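Local coordinates for protein putative oxidoreductase (Salmonella enterica subsp. enterica serovar Typhimurium, PDB 3NX4) that binds NADP(H) and probably acts as an NADPH-dependent acryloyl-CoA reductase of the medium-chain dehydrogenase/reductase superfamily, at residues 36-41 with 62-67; 96-101 with 319-324; 84-89 with 120-125. One frame throughout, in Å; residues are numbered along the deposited sequence.

How the interactions relate
All three contacts are buried and share one branched beta sheet. Interaction 1 includes strand 30-39, which pairs with three other strands of the sheet. It joins strands 30-39 and 64-72 by backbone and side-chain hydrogen bonds and leads to the NADP pyrophosphate. Interaction 2 touches both of its segments: Ser37 bonds to Val321 and Gly62 to Gly97. It is apolar and lies nearer the molecular surface, with Glu100 partly exposed. Interaction 3 meets interaction 1 through the next strand, 82-86, where Leu85 pairs with Phe65. It is also apolar and packs that strand on helix 118-140. Interactions 2 and 3 meet where Leu320 touches Met122. The polar chemistry is thus concentrated in interaction 1.

Interaction 1. Residues 36-41 with 62-67; sequences WSSLNY and GIDFAG. With NAP (NADP nicotinamide-adenine-dinucleotide phosphate), chain C.
Asp64 and Asn40 both hold CG anti to the carbonyl carbon and beside the backbone N, with chi1 of -54° and -62°. Their side chains therefore meet tip to tip at the end of an antiparallel strand pair in the GroES-like domain. Strands 36-39 and 64-67 are joined by the hydrogen-bonded pair Trp36 and Ala66. Trp36 N donates to Ala66 O at 3.1 Å, in the carbonyl plane. Ala66 N returns a bond to Trp36 O at 2.9 Å. Further along, side chains and a water take over the bridging. Ser37 OG, anti to its own backbone N, donates to Asp64 O at 2.8 Å from above the carbonyl plane. A water donates to Ser38 O at 2.7 Å and accepts from Asp64 N at 3.1 Å. The Asp64 carboxylate is the polar centre. Ser38 OG donates to Asp64 OD2, on the anti lone pair of that oxygen, at 3.0 Å. Asn40 ND2 meets the same OD2 of Asp64 at 2.7 Å, from above the carboxylate plane. The amide and carboxylate planes are 85° apart, yet OD2 lies close to the amide plane. Thr126 OG1 bonds to the other oxygen, OD1, and Arg318 NH2 bonds to Ser38 OG. The Asp64 carboxylate is buried and probably ionised; the charge of Arg318 may favour that state. Ile63 CG1 and CD1 lie against the Asn40 amide. Tyr41, which follows Asn40, lies in the cofactor pocket. Its CB and ring pack along the pyrophosphate and the nicotinamide ribose, and Tyr41 N donates to O1N of NADP at 3.3 Å.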
loop_
_atom_site.group_PDB
_atom_site.type_symbol
_atom_site.label_atom_id
_atom_site.label_comp_id
_atom_site.label_asym_id
_atom_site.label_seq_id
_atom_site.Cartn_x
_atom_site.Cartn_y
_atom_site.Cartn_z
ATOM N N TRP A 36 26.289 20.266 13.852
ATOM C CA TRP A 36 26.030 19.874 12.472
ATOM C C TRP A 36 24.548 19.968 12.157
ATOM O O TRP A 36 23.702 19.758 13.030
ATOM C CB TRP A 36 26.489 18.436 12.231
ATOM C CG TRP A 36 27.932 18.227 12.517
ATOM C CD1 TRP A 36 28.483 17.765 13.683
ATOM C CD2 TRP A 36 29.022 18.480 11.631
ATOM N NE1 TRP A 36 29.851 17.711 13.568
ATOM C CE2 TRP A 36 30.206 18.152 12.320
ATOM C CE3 TRP A 36 29.114 18.953 10.313
ATOM C CZ2 TRP A 36 31.469 18.282 11.739
ATOM C CZ3 TRP A 36 30.366 19.084 9.743
ATOM C CH2 TRP A 36 31.525 18.745 10.452
ATOM N N SER A 37 24.241 20.299 10.911
ATOM C CA SER A 37 22.889 20.160 10.391
ATOM C C SER A 37 22.995 19.583 8.975
ATOM O O SER A 37 24.059 19.107 8.578
ATOM C CB SER A 37 22.143 21.498 10.399
ATOM O OG SER A 37 20.779 21.328 10.026
ATOM N N SER A 38 21.900 19.612 8.222
ATOM C CA SER A 38 21.938 19.171 6.835
ATOM C C SER A 38 20.868 19.877 6.018
ATOM O O SER A 38 20.041 20.601 6.563
ATOM C CB SER A 38 21.777 17.644 6.736
ATOM O OG SER A 38 20.417 17.248 6.707
ATOM N N LEU A 39 20.911 19.699 4.705
ATOM C CA LEU A 39 19.858 20.219 3.851
ATOM C C LEU A 39 19.133 19.060 3.194
ATOM O O LEU A 39 19.734 18.292 2.442
ATOM C CB LEU A 39 20.427 21.121 2.761
ATOM C CG LEU A 39 21.111 22.398 3.235
ATOM C CD1 LEU A 39 21.585 23.226 2.029
ATOM C CD2 LEU A 39 20.165 23.198 4.113
ATOM N N ASN A 40 17.841 18.949 3.481
ATOM C CA ASN A 40 16.977 17.983 2.820
ATOM C C ASN A 40 16.140 18.686 1.769
ATOM O O ASN A 40 16.086 19.911 1.724
ATOM C CB ASN A 40 16.043 17.327 3.843
ATOM C CG ASN A 40 16.797 16.559 4.902
ATOM O OD1 ASN A 40 17.094 15.376 4.720
ATOM N ND2 ASN A 40 17.121 17.227 6.021
ATOM N N TYR A 41 15.475 17.906 0.928
ATOM C CA TYR A 41 14.578 18.473 -0.066
ATOM C C TYR A 41 13.584 19.414 0.611
ATOM O O TYR A 41 13.315 20.510 0.118
ATOM C CB TYR A 41 13.846 17.359 -0.828
ATOM C CG TYR A 41 13.072 17.848 -2.029
ATOM C CD1 TYR A 41 11.695 18.038 -1.964
ATOM C CD2 TYR A 41 13.721 18.139 -3.225
ATOM C CE1 TYR A 41 10.985 18.491 -3.059
ATOM C CE2 TYR A 41 13.016 18.592 -4.328
ATOM C CZ TYR A 41 11.651 18.771 -4.239
ATOM O OH TYR A 41 10.950 19.226 -5.332
ATOM N N GLY A 62 15.517 24.061 8.930
ATOM C CA GLY A 62 16.409 22.964 9.251
ATOM C C GLY A 62 15.686 21.921 10.085
ATOM O O GLY A 62 15.474 22.110 11.286
ATOM N N ILE A 63 15.314 20.815 9.447
ATOM C CA ILE A 63 14.539 19.781 10.115
ATOM C C ILE A 63 15.437 18.807 10.876
ATOM O O ILE A 63 14.947 17.937 11.592
ATOM C CB ILE A 63 13.633 19.012 9.113
ATOM C CG1 ILE A 63 14.477 18.245 8.090
ATOM C CG2 ILE A 63 12.688 19.978 8.401
ATOM C CD1 ILE A 63 13.640 17.562 6.997
ATOM N N ASP A 64 16.749 18.959 10.716
ATOM C CA ASP A 64 17.707 18.092 11.395
ATOM C C ASP A 64 18.719 18.915 12.182
ATOM O O ASP A 64 19.016 20.053 11.824
ATOM C CB ASP A 64 18.520 17.270 10.378
ATOM C CG ASP A 64 17.664 16.486 9.412
ATOM O OD1 ASP A 64 16.513 16.141 9.755
ATOM O OD2 ASP A 64 18.172 16.185 8.306
ATOM N N PHE A 65 19.274 18.323 13.233
ATOM C CA PHE A 65 20.497 18.849 13.832
ATOM C C PHE A 65 21.156 17.798 14.715
ATOM O O PHE A 65 20.519 16.827 15.127
ATOM C CB PHE A 65 20.267 20.174 14.587
ATOM C CG PHE A 65 19.438 20.039 15.857
ATOM C CD1 PHE A 65 19.948 19.398 16.973
ATOM C CD2 PHE A 65 18.157 20.572 15.926
ATOM C CE1 PHE A 65 19.185 19.287 18.151
ATOM C CE2 PHE A 65 17.398 20.470 17.088
ATOM C CZ PHE A 65 17.912 19.821 18.199
ATOM N N ALA A 66 22.444 17.981 14.973
ATOM C CA ALA A 66 23.148 17.179 15.958
ATOM C C ALA A 66 24.049 18.105 16.768
ATOM O O ALA A 66 24.697 18.991 16.213
ATOM C CB ALA A 66 23.964 16.104 15.285
ATOM N N GLY A 67 24.095 17.902 18.077
ATOM C CA GLY A 67 24.926 18.747 18.911
ATOM C C GLY A 67 24.999 18.244 20.328
ATOM O O GLY A 67 24.669 17.089 20.609
HETATM P PA NAP C . 16.785 14.940 -3.409
HETATM O O1A NAP C . 18.124 14.755 -2.824
HETATM O O2A NAP C . 16.515 16.203 -4.114
HETATM O O5B NAP C . 16.413 13.689 -4.331
HETATM C C5B NAP C . 15.335 13.797 -5.218
HETATM C C4B NAP C . 15.784 13.082 -6.484
HETATM O O4B NAP C . 14.685 12.957 -7.344
HETATM C C3B NAP C . 16.854 13.865 -7.250
HETATM O O3B NAP C . 18.150 13.450 -6.865
HETATM C C2B NAP C . 16.577 13.488 -8.693
HETATM O O2B NAP C . 17.287 12.302 -8.956
HETATM C C1B NAP C . 15.097 13.145 -8.691
HETATM N N9A NAP C . 14.280 14.231 -9.252
HETATM C C8A NAP C . 14.364 15.572 -8.968
HETATM N N7A NAP C . 13.405 16.211 -9.683
HETATM C C5A NAP C . 12.711 15.300 -10.396
HETATM C C6A NAP C . 11.647 15.406 -11.282
HETATM N N6A NAP C . 11.110 16.585 -11.570
HETATM N N1A NAP C . 11.144 14.269 -11.864
HETATM C C2A NAP C . 11.694 13.038 -11.578
HETATM N N3A NAP C . 12.756 12.935 -10.704
HETATM C C4A NAP C . 13.254 14.051 -10.129
HETATM O O3 NAP C . 15.673 14.825 -2.241
HETATM P PN NAP C . 15.685 13.945 -0.903
HETATM O O1N NAP C . 16.096 14.772 0.254
HETATM O O2N NAP C . 16.436 12.707 -1.214
HETATM O O5D NAP C . 14.107 13.633 -0.811
HETATM C C5D NAP C . 13.509 12.877 -1.837
HETATM C C4D NAP C . 11.997 13.017 -1.758
HETATM O O4D NAP C . 11.564 12.426 -0.557
HETATM C C3D NAP C . 11.567 14.473 -1.700
HETATM O O3D NAP C . 10.356 14.622 -2.408
HETATM C C2D NAP C . 11.330 14.729 -0.230
HETATM O O2D NAP C . 10.340 15.708 -0.028
HETATM C C1D NAP C . 10.841 13.364 0.211
HETATM N N1N NAP C . 11.053 13.079 1.636
HETATM C C2N NAP C . 9.953 12.844 2.410
HETATM C C3N NAP C . 10.075 12.543 3.763
HETATM C C7N NAP C . 8.933 11.803 4.404
HETATM O O7N NAP C . 8.625 12.017 5.757
HETATM N N7N NAP C . 8.234 10.956 3.657
HETATM C C4N NAP C . 11.349 12.483 4.328
HETATM C C5N NAP C . 12.472 12.721 3.523
HETATM C C6N NAP C . 12.308 13.009 2.169
HETATM P P2B NAP C . 17.923 12.024 -10.422
HETATM O O1X NAP C . 18.888 10.881 -10.270
HETATM O O2X NAP C . 16.824 11.643 -11.385
HETATM O O3X NAP C . 18.624 13.278 -10.871
HETATM O O HOH W 1 17.937 20.328 8.249
#

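Interaction 2. Residues 96-101 with 319-324; sequences GGLAER and TLVKIK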
loop_
_atom_site.group_PDB
_atom_site.type_symbol
_atom_site.label_atom_id
_atom_site.label_comp_id
_atom_site.label_asym_id
_atom_site.label_seq_id
_atom_site.Cartn_x
_atom_site.Cartn_y
_atom_site.Cartn_z
ATOM N N GLY A 96 14.481 25.736 13.999
ATOM C CA GLY A 96 15.179 24.493 13.750
ATOM C C GLY A 96 16.693 24.481 13.789
ATOM O O GLY A 96 17.334 25.246 14.515
ATOM N N GLY A 97 17.264 23.599 12.973
ATOM C CA GLY A 97 18.634 23.167 13.153
ATOM C C GLY A 97 19.695 23.976 12.450
ATOM O O GLY A 97 20.886 23.802 12.723
ATOM N N LEU A 98 19.281 24.851 11.541
ATOM C CA LEU A 98 20.258 25.649 10.804
ATOM C C LEU A 98 20.610 26.900 11.598
ATOM O O LEU A 98 20.372 28.030 11.168
ATOM C CB LEU A 98 19.771 25.950 9.375
ATOM C CG LEU A 98 19.766 24.692 8.493
ATOM C CD1 LEU A 98 18.860 24.819 7.268
ATOM C CD2 LEU A 98 21.186 24.308 8.081
ATOM N N ALA A 99 21.181 26.666 12.776
ATOM C CA ALA A 99 21.538 27.727 13.710
ATOM C C ALA A 99 22.539 27.190 14.724
ATOM O O ALA A 99 22.719 25.977 14.856
ATOM C CB ALA A 99 20.300 28.253 14.419
ATOM N N GLU A 100 23.177 28.093 15.457
ATOM C CA GLU A 100 24.193 27.683 16.415
ATOM C C GLU A 100 23.602 27.046 17.663
ATOM O O GLU A 100 24.271 26.266 18.334
ATOM C CB GLU A 100 25.107 28.858 16.771
ATOM C CG GLU A 100 25.977 29.285 15.595
ATOM C CD GLU A 100 26.982 30.357 15.970
ATOM O OE1 GLU A 100 26.727 31.087 16.949
ATOM O OE2 GLU A 100 28.026 30.460 15.290
ATOM N N ARG A 101 22.345 27.367 17.954
ATOM C CA ARG A 101 21.647 26.794 19.106
ATOM C C ARG A 101 20.210 26.462 18.750
ATOM O O ARG A 101 19.607 27.111 17.897
ATOM C CB ARG A 101 21.633 27.775 20.287
ATOM C CG ARG A 101 22.899 28.584 20.452
ATOM C CD ARG A 101 23.734 28.074 21.601
ATOM N NE ARG A 101 24.810 29.002 21.936
ATOM C CZ ARG A 101 26.070 28.873 21.530
ATOM N NH1 ARG A 101 26.426 27.845 20.767
ATOM N NH2 ARG A 101 26.977 29.772 21.894
ATOM N N THR A 319 23.765 16.836 1.535
ATOM C CA THR A 319 24.384 18.118 1.855
ATOM C C THR A 319 24.492 18.277 3.364
ATOM O O THR A 319 23.481 18.359 4.063
ATOM C CB THR A 319 23.588 19.303 1.272
ATOM O OG1 THR A 319 23.531 19.187 -0.153
ATOM C CG2 THR A 319 24.255 20.630 1.633
ATOM N N LEU A 320 25.730 18.313 3.846
ATOM C CA LEU A 320 26.039 18.398 5.265
ATOM C C LEU A 320 26.427 19.831 5.622
ATOM O O LEU A 320 27.243 20.454 4.937
ATOM C CB LEU A 320 27.195 17.449 5.601
ATOM C CG LEU A 320 27.815 17.584 6.999
ATOM C CD1 LEU A 320 26.858 17.041 8.078
ATOM C CD2 LEU A 320 29.167 16.883 7.063
ATOM N N VAL A 321 25.842 20.357 6.690
ATOM C CA VAL A 321 26.101 21.734 7.079
ATOM C C VAL A 321 26.897 21.803 8.379
ATOM O O VAL A 321 26.440 21.365 9.417
ATOM C CB VAL A 321 24.797 22.547 7.188
ATOM C CG1 VAL A 321 25.106 23.990 7.544
ATOM C CG2 VAL A 321 24.022 22.469 5.865
ATOM N N LYS A 322 28.113 22.333 8.298
ATOM C CA LYS A 322 28.932 22.492 9.484
ATOM C C LYS A 322 28.496 23.779 10.173
ATOM O O LYS A 322 28.568 24.858 9.581
ATOM C CB LYS A 322 30.421 22.560 9.116
ATOM C CG LYS A 322 31.349 22.671 10.331
ATOM C CD LYS A 322 32.808 22.659 9.898
ATOM C CE LYS A 322 33.753 22.716 11.088
ATOM N NZ LYS A 322 33.542 21.583 12.033
ATOM N N ILE A 323 28.027 23.657 11.407
ATOM C CA ILE A 323 27.501 24.793 12.144
ATOM C C ILE A 323 28.541 25.267 13.149
ATOM O O ILE A 323 28.767 26.466 13.296
ATOM C CB ILE A 323 26.204 24.437 12.879
ATOM C CG1 ILE A 323 25.093 24.085 11.880
ATOM C CG2 ILE A 323 25.773 25.588 13.783
ATOM C CD1 ILE A 323 24.589 25.275 11.085
ATOM N N LYS A 324 29.178 24.315 13.823
ATOM C CA LYS A 324 30.256 24.614 14.762
ATOM C C LYS A 324 31.314 25.504 14.114
ATOM O O LYS A 324 31.703 25.299 12.960
ATOM C CB LYS A 324 30.903 23.317 15.253
ATOM C CG LYS A 324 31.389 22.421 14.121
ATOM C CD LYS A 324 31.582 20.982 14.566
ATOM C CE LYS A 324 32.914 20.779 15.259
ATOM N NZ LYS A 324 33.109 19.348 15.617
ATOM O OXT LYS A 324 31.811 26.447 14.732
#
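Apolar contacts carry this meeting of segment 96-101 with the C-terminal segment 319-324. Leu98 and Val321 cross at about a right angle. Leu98 CD2 sits over the fork of the valine, 4.0 Å from both Val321 CG1 and Val321 CG2. Ile323 has the largest share of the contact. Its CG2 is anti to the backbone N, which turns that methyl to the loop backbone, while CD1 extends toward the backbone of Leu98 and Ala99.

Side chain against backbone is the second kind of contact. Ile323 CG2 lies 3.3 Å from Ala99 O and also packs on the Glu100 backbone, 3.7 Å from Glu100 CA. Ile323 CD1 comes within 4.1 Å of Ala99 N. Glu100 and Ile323 cross obliquely, and only the aliphatic part of the glutamate takes part, with Glu100 CG 4.1 Å from Ile323 CG2.

The hydrogen bonds of the loop lie within it or go to other parts of the chain, not to 319-324. Leu98 is the centre of an inverse gamma turn, closed by a weak hydrogen bond from Ala99 N to Gly97 O at 2.9 Å. Gln2 N is hydrogen-bonded to Glu100 OE1.

The loop leads into strand 101-104. Leu300 touches both Leu98 and Ile323. Strand 318-322 runs between strands 295-299 and 30-39, with Val321 against Ile298 of the former and Leu320 turned to helix 118-140.

Interaction 3. Residues 84-89 with 120-125; sequences LLTGWG and NAMIIG
Of the bonds made inside the two segments, the shortest grips Ala121 O: one donor, Gly125 N, at 2.9 Å. This helical bond lies in helix 118-140, which packs on strand 82-86 of the sheet of the GroES-like domain. The axes of strand 84-86 and helix 120-125 run nearly parallel, 4° apart, and approach to 9.6 Å. The interface between them is apolar. Leu84 and Thr86 both point to the helix, while Leu85 between them points away. Leu84 CG takes the crowded position between the backbone N and the carbonyl carbon, and Leu84 CD2 meets Ala121 CB at 3.8 Å. Met122 is modelled as selenomethionine. Its chain bends at chi2 and chi3, so CE turns back to the strand. Met122 CE lies 4.3 Å from Leu84 CB and also approaches Leu85 O. Asp64 and Ala66 of the adjacent strand touch the same side chain. Arg318 bonds to the carbonyl oxygens of Met122 and Ile123. Gly125 has a phi of +59°, a backbone shape that glycine adopts readily. Thr86 turns its methyl to this residue, with Thr86 CG2 4.0 Å from Gly125 C.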
loop_
_atom_site.group_PDB
_atom_site.type_symbol
_atom_site.label_atom_id
_atom_site.label_comp_id
_atom_site.label_asym_id
_atom_site.label_seq_id
_atom_site.Cartn_x
_atom_site.Cartn_y
_atom_site.Cartn_z
ATOM N N LEU A 84 20.825 13.982 18.744
ATOM C CA LEU A 84 20.457 14.351 17.387
ATOM C C LEU A 84 18.958 14.578 17.327
ATOM O O LEU A 84 18.224 14.158 18.211
ATOM C CB LEU A 84 20.896 13.275 16.381
ATOM C CG LEU A 84 20.233 11.893 16.420
ATOM C CD1 LEU A 84 18.826 11.934 15.822
ATOM C CD2 LEU A 84 21.096 10.899 15.637
ATOM N N LEU A 85 18.504 15.258 16.286
ATOM C CA LEU A 85 17.077 15.431 16.080
ATOM C C LEU A 85 16.778 15.453 14.589
ATOM O O LEU A 85 17.484 16.094 13.813
ATOM C CB LEU A 85 16.575 16.721 16.742
ATOM C CG LEU A 85 15.103 17.117 16.553
ATOM C CD1 LEU A 85 14.594 17.951 17.752
ATOM C CD2 LEU A 85 14.888 17.867 15.244
ATOM N N THR A 86 15.732 14.737 14.203
ATOM C CA THR A 86 15.143 14.890 12.881
ATOM C C THR A 86 13.626 14.968 13.045
ATOM O O THR A 86 13.042 14.252 13.873
ATOM C CB THR A 86 15.508 13.715 11.919
ATOM O OG1 THR A 86 14.914 12.494 12.384
ATOM C CG2 THR A 86 17.021 13.530 11.829
ATOM N N GLY A 87 12.989 15.851 12.283
ATOM C CA GLY A 87 11.536 15.817 12.161
ATOM C C GLY A 87 10.770 16.497 13.275
ATOM O O GLY A 87 11.197 17.531 13.794
ATOM N N TRP A 88 9.628 15.907 13.625
ATOM C CA TRP A 88 8.742 16.402 14.684
ATOM C C TRP A 88 8.188 17.811 14.456
ATOM O O TRP A 88 7.606 18.395 15.364
ATOM C CB TRP A 88 9.431 16.330 16.049
ATOM C CG TRP A 88 9.699 14.934 16.527
ATOM C CD1 TRP A 88 10.921 14.369 16.771
ATOM C CD2 TRP A 88 8.725 13.921 16.802
ATOM N NE1 TRP A 88 10.763 13.071 17.200
ATOM C CE2 TRP A 88 9.425 12.771 17.223
ATOM C CE3 TRP A 88 7.329 13.877 16.743
ATOM C CZ2 TRP A 88 8.773 11.590 17.581
ATOM C CZ3 TRP A 88 6.683 12.698 17.100
ATOM C CH2 TRP A 88 7.406 11.575 17.515
ATOM N N GLY A 89 8.330 18.315 13.238
ATOM C CA GLY A 89 7.866 19.642 12.889
ATOM C C GLY A 89 8.936 20.699 13.075
ATOM O O GLY A 89 8.732 21.867 12.756
ATOM N N ASN A 120 28.449 12.174 11.245
ATOM C CA ASN A 120 27.806 11.144 10.433
ATOM C C ASN A 120 26.296 11.068 10.613
ATOM O O ASN A 120 25.576 10.700 9.681
ATOM C CB ASN A 120 28.458 9.784 10.654
ATOM C CG ASN A 120 29.815 9.683 9.969
ATOM O OD1 ASN A 120 30.135 10.496 9.105
ATOM N ND2 ASN A 120 30.612 8.693 10.351
ATOM N N ALA A 121 25.824 11.430 11.805
ATOM C CA ALA A 121 24.398 11.437 12.099
ATOM C C ALA A 121 23.677 12.390 11.157
ATOM O O ALA A 121 22.528 12.158 10.778
ATOM C CB ALA A 121 24.152 11.844 13.567
HETATM N N MSE A 122 24.359 13.465 10.780
HETATM C CA MSE A 122 23.766 14.488 9.922
HETATM C C MSE A 122 24.007 14.224 8.429
HETATM O O MSE A 122 23.211 14.639 7.588
HETATM C CB MSE A 122 24.250 15.882 10.322
HETATM C CG MSE A 122 23.642 16.360 11.654
HETATM SE SE MSE A 122 21.712 16.493 11.481
HETATM C CE MSE A 122 21.180 14.865 12.438
ATOM N N ILE A 123 25.089 13.533 8.101
ATOM C CA ILE A 123 25.222 13.019 6.737
ATOM C C ILE A 123 24.009 12.129 6.450
ATOM O O ILE A 123 23.441 12.163 5.358
ATOM C CB ILE A 123 26.543 12.260 6.521
ATOM C CG1 ILE A 123 27.728 13.240 6.635
ATOM C CG2 ILE A 123 26.543 11.549 5.134
ATOM C CD1 ILE A 123 29.085 12.595 6.496
ATOM N N ILE A 124 23.594 11.357 7.451
ATOM C CA ILE A 124 22.360 10.580 7.341
ATOM C C ILE A 124 21.154 11.515 7.297
ATOM O O ILE A 124 20.450 11.583 6.282
ATOM C CB ILE A 124 22.224 9.578 8.497
ATOM C CG1 ILE A 124 23.347 8.540 8.420
ATOM C CG2 ILE A 124 20.842 8.887 8.471
ATOM C CD1 ILE A 124 23.498 7.730 9.704
ATOM N N GLY A 125 20.919 12.243 8.389
ATOM C CA GLY A 125 19.845 13.221 8.442
ATOM C C GLY A 125 18.466 12.616 8.195
ATOM O O GLY A 125 18.285 11.407 8.266
#